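Local coordinates for protein 5-carboxymethyl-2-hydroxymuconate semialdehyde dehydrogenase (Thermus thermophilus, PDB 2D4E) that probably oxidises 5-carboxymethyl-2-hydroxymuconate semialdehyde to the corresponding acid with NAD as cofactor, as a member of the aldehyde dehydrogenase family, at residues E34-E39 and V66-K71. Numbering follows the deposited sequence.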
ATOM      1  N   GLU C  34     -39.384  -0.109  11.213  1.00 24.85           N
ATOM      2  CA  GLU C  34     -40.467  -0.829  11.883  1.00 29.04           C
ATOM      3  C   GLU C  34     -40.682  -2.226  11.316  1.00 28.64           C
ATOM      4  O   GLU C  34     -40.429  -2.469  10.132  1.00 20.08           O
ATOM      5  CB  GLU C  34     -41.792  -0.068  11.742  1.00 32.13           C
ATOM      6  CG  GLU C  34     -41.861   1.281  12.433  1.00 49.74           C
ATOM      7  CD  GLU C  34     -43.234   1.925  12.291  1.00 63.05           C
ATOM      8  OE1 GLU C  34     -43.417   3.059  12.793  1.00 66.99           O
ATOM      9  OE2 GLU C  34     -44.130   1.295  11.677  1.00 63.79           O
ATOM     10  N   PHE C  35     -41.156  -3.142  12.160  1.00 22.59           N
ATOM     11  CA  PHE C  35     -41.459  -4.489  11.695  1.00 23.88           C
ATOM     12  C   PHE C  35     -42.860  -4.441  11.101  1.00 23.23           C
ATOM     13  O   PHE C  35     -43.793  -3.956  11.735  1.00 22.06           O
ATOM     14  CB  PHE C  35     -41.415  -5.502  12.840  1.00 23.59           C
ATOM     15  CG  PHE C  35     -40.024  -5.874  13.253  1.00 26.04           C
ATOM     16  CD1 PHE C  35     -39.416  -5.257  14.342  1.00 24.45           C
ATOM     17  CD2 PHE C  35     -39.302  -6.816  12.523  1.00 21.46           C
ATOM     18  CE1 PHE C  35     -38.100  -5.574  14.696  1.00 29.60           C
ATOM     19  CE2 PHE C  35     -37.992  -7.139  12.867  1.00 19.62           C
ATOM     20  CZ  PHE C  35     -37.389  -6.518  13.952  1.00 24.53           C
ATOM     21  N   VAL C  36     -43.001  -4.928   9.875  1.00 24.26           N
ATOM     22  CA  VAL C  36     -44.295  -4.919   9.213  1.00 23.88           C
ATOM     23  C   VAL C  36     -44.502  -6.162   8.361  1.00 25.33           C
ATOM     24  O   VAL C  36     -43.541  -6.780   7.900  1.00 23.75           O
ATOM     25  CB  VAL C  36     -44.447  -3.693   8.284  1.00 25.76           C
ATOM     26  CG1 VAL C  36     -44.252  -2.403   9.073  1.00 22.68           C
ATOM     27  CG2 VAL C  36     -43.446  -3.789   7.136  1.00 22.25           C
ATOM     28  N   PRO C  37     -45.770  -6.545   8.145  1.00 26.51           N
ATOM     29  CA  PRO C  37     -46.106  -7.716   7.336  1.00 24.88           C
ATOM     30  C   PRO C  37     -46.180  -7.252   5.892  1.00 26.25           C
ATOM     31  O   PRO C  37     -45.995  -6.069   5.610  1.00 23.58           O
ATOM     32  CB  PRO C  37     -47.479  -8.100   7.860  1.00 25.74           C
ATOM     33  CG  PRO C  37     -48.103  -6.748   8.061  1.00 27.92           C
ATOM     34  CD  PRO C  37     -46.986  -5.973   8.759  1.00 28.56           C
ATOM     35  N   SER C  38     -46.442  -8.175   4.979  1.00 26.03           N
ATOM     36  CA  SER C  38     -46.580  -7.801   3.581  1.00 25.70           C
ATOM     37  C   SER C  38     -47.953  -7.137   3.485  1.00 31.13           C
ATOM     38  O   SER C  38     -48.833  -7.422   4.297  1.00 29.77           O
ATOM     39  CB  SER C  38     -46.530  -9.040   2.695  1.00 23.86           C
ATOM     40  OG  SER C  38     -45.316  -9.738   2.887  1.00 31.05           O
ATOM     41  N   GLU C  39     -48.139  -6.249   2.514  1.00 30.37           N
ATOM     42  CA  GLU C  39     -49.424  -5.575   2.370  1.00 31.54           C
ATOM     43  C   GLU C  39     -50.534  -6.574   2.065  1.00 31.34           C
ATOM     44  O   GLU C  39     -51.689  -6.357   2.428  1.00 32.94           O
ATOM     45  CB  GLU C  39     -49.349  -4.510   1.272  1.00 34.40           C
ATOM     46  CG  GLU C  39     -48.353  -3.393   1.579  1.00 36.73           C
ATOM     47  CD  GLU C  39     -48.289  -2.326   0.496  1.00 42.42           C
ATOM     48  OE1 GLU C  39     -47.370  -1.481   0.558  1.00 41.43           O
ATOM     49  OE2 GLU C  39     -49.152  -2.328  -0.409  1.00 42.41           O
ATOM     50  N   VAL C  66     -40.433  -4.524  -1.295  1.00 17.58           N
ATOM     51  CA  VAL C  66     -39.088  -4.209  -1.756  1.00 17.82           C
ATOM     52  C   VAL C  66     -38.991  -2.725  -2.109  1.00 19.27           C
ATOM     53  O   VAL C  66     -38.005  -2.064  -1.772  1.00 23.20           O
ATOM     54  CB  VAL C  66     -38.706  -5.067  -2.984  1.00 17.08           C
ATOM     55  CG1 VAL C  66     -37.395  -4.560  -3.605  1.00 16.83           C
ATOM     56  CG2 VAL C  66     -38.551  -6.516  -2.557  1.00 17.12           C
ATOM     57  N   ASP C  67     -40.017  -2.196  -2.773  1.00 20.44           N
ATOM     58  CA  ASP C  67     -40.010  -0.785  -3.156  1.00 21.89           C
ATOM     59  C   ASP C  67     -39.909   0.108  -1.915  1.00 21.48           C
ATOM     60  O   ASP C  67     -39.130   1.056  -1.884  1.00 24.36           O
ATOM     61  CB  ASP C  67     -41.269  -0.452  -3.967  1.00 23.79           C
ATOM     62  CG  ASP C  67     -41.298   0.992  -4.436  1.00 25.94           C
ATOM     63  OD1 ASP C  67     -40.317   1.449  -5.053  1.00 24.87           O
ATOM     64  OD2 ASP C  67     -42.309   1.675  -4.189  1.00 33.36           O
ATOM     65  N   ARG C  68     -40.685  -0.209  -0.882  1.00 24.92           N
ATOM     66  CA  ARG C  68     -40.652   0.565   0.351  1.00 20.06           C
ATOM     67  C   ARG C  68     -39.288   0.464   1.039  1.00 21.02           C
ATOM     68  O   ARG C  68     -38.779   1.452   1.566  1.00 22.58           O
ATOM     69  CB  ARG C  68     -41.758   0.089   1.298  1.00 24.96           C
ATOM     70  CG  ARG C  68     -43.161   0.507   0.875  1.00 24.58           C
ATOM     71  CD  ARG C  68     -44.235  -0.319   1.586  1.00 27.06           C
ATOM     72  NE  ARG C  68     -44.167  -0.192   3.041  1.00 31.17           N
ATOM     73  CZ  ARG C  68     -44.861  -0.944   3.894  1.00 33.92           C
ATOM     74  NH1 ARG C  68     -45.683  -1.886   3.442  1.00 31.34           N
ATOM     75  NH2 ARG C  68     -44.732  -0.756   5.201  1.00 31.50           N
ATOM     76  N   ALA C  69     -38.695  -0.730   1.031  1.00 21.92           N
ATOM     77  CA  ALA C  69     -37.386  -0.940   1.655  1.00 18.78           C
ATOM     78  C   ALA C  69     -36.302  -0.163   0.918  1.00 17.58           C
ATOM     79  O   ALA C  69     -35.460   0.479   1.542  1.00 17.30           O
ATOM     80  CB  ALA C  69     -37.036  -2.423   1.664  1.00 13.22           C
ATOM     81  N   ALA C  70     -36.326  -0.220  -0.411  1.00 17.91           N
ATOM     82  CA  ALA C  70     -35.334   0.481  -1.223  1.00 17.72           C
ATOM     83  C   ALA C  70     -35.441   1.996  -1.023  1.00 19.57           C
ATOM     84  O   ALA C  70     -34.432   2.690  -0.895  1.00 21.96           O
ATOM     85  CB  ALA C  70     -35.519   0.121  -2.700  1.00 16.50           C
ATOM     86  N   LYS C  71     -36.665   2.508  -0.996  1.00 23.34           N
ATOM     87  CA  LYS C  71     -36.880   3.936  -0.788  1.00 24.71           C
ATOM     88  C   LYS C  71     -36.338   4.340   0.575  1.00 23.19           C
ATOM     89  O   LYS C  71     -35.752   5.410   0.729  1.00 22.46           O
ATOM     90  CB  LYS C  71     -38.370   4.277  -0.864  1.00 25.06           C
ATOM     91  CG  LYS C  71     -38.908   4.417  -2.275  1.00 31.54           C
ATOM     92  CD  LYS C  71     -40.419   4.597  -2.270  1.00 33.53           C
ATOM     93  CE  LYS C  71     -40.905   5.122  -3.607  1.00 36.53           C
ATOM     94  NZ  LYS C  71     -40.277   4.389  -4.736  1.00 44.56           N
TER
HETATM   95  O   HOH W   1     -47.060  -3.677   5.406  1.00 32.31           O
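The guanidinium of R68 is the flat group on which this contact turns: a water molecule lies at its edge, in the plane, while E39 and V36 approach it obliquely. The water accepts from NH1 of R68 at 3.0 Å and donates to the carbonyl O of P37 at 2.6 Å, so the helix side chain reaches the backbone of the loop after the strand through one bridging molecule. OE1 of E39 also comes within 3.4 Å of NH1 of R68, a salt bridge whose hydrogen bond is weak, being long and bent (140° at the hydrogen); the carboxylate and guanidinium planes stand 35° apart, so the two groups do not meet as a flat, two-bonded pair. E39 extends beyond CG, its chain long enough to bring the carboxylate across to the helix; its CG also packs 3.6 Å from NH1 of R68. The other terminal nitrogen, NH2, meets CG2 of V36 at 3.8 Å; the branched valine suits this strand position, offering a methyl where the arginine ends. A bend at chi3 (59°) in the otherwise extended R68 chain turns the guanidinium toward V36 and the water. Arginine suits the place because its reach spans the gap and its several N-H groups can serve carboxylate and water together. Shortening R68 to alanine would take away the guanidinium, and the E39 carboxylate would probably lose this charged mate while the bridging water lost its NH1 donor. Nearby, R68 also touches I31, on the strand paired with V36, and the backbone N of E39 donates a hydrogen bond to the E65 side chain, on the helix of R68. The whole is a surface packing of a two-stranded antiparallel hairpin, 29-31 with 34-36, and the loop that follows it against helix 63-80, in the N-terminal part of an aldehyde dehydrogenase fold.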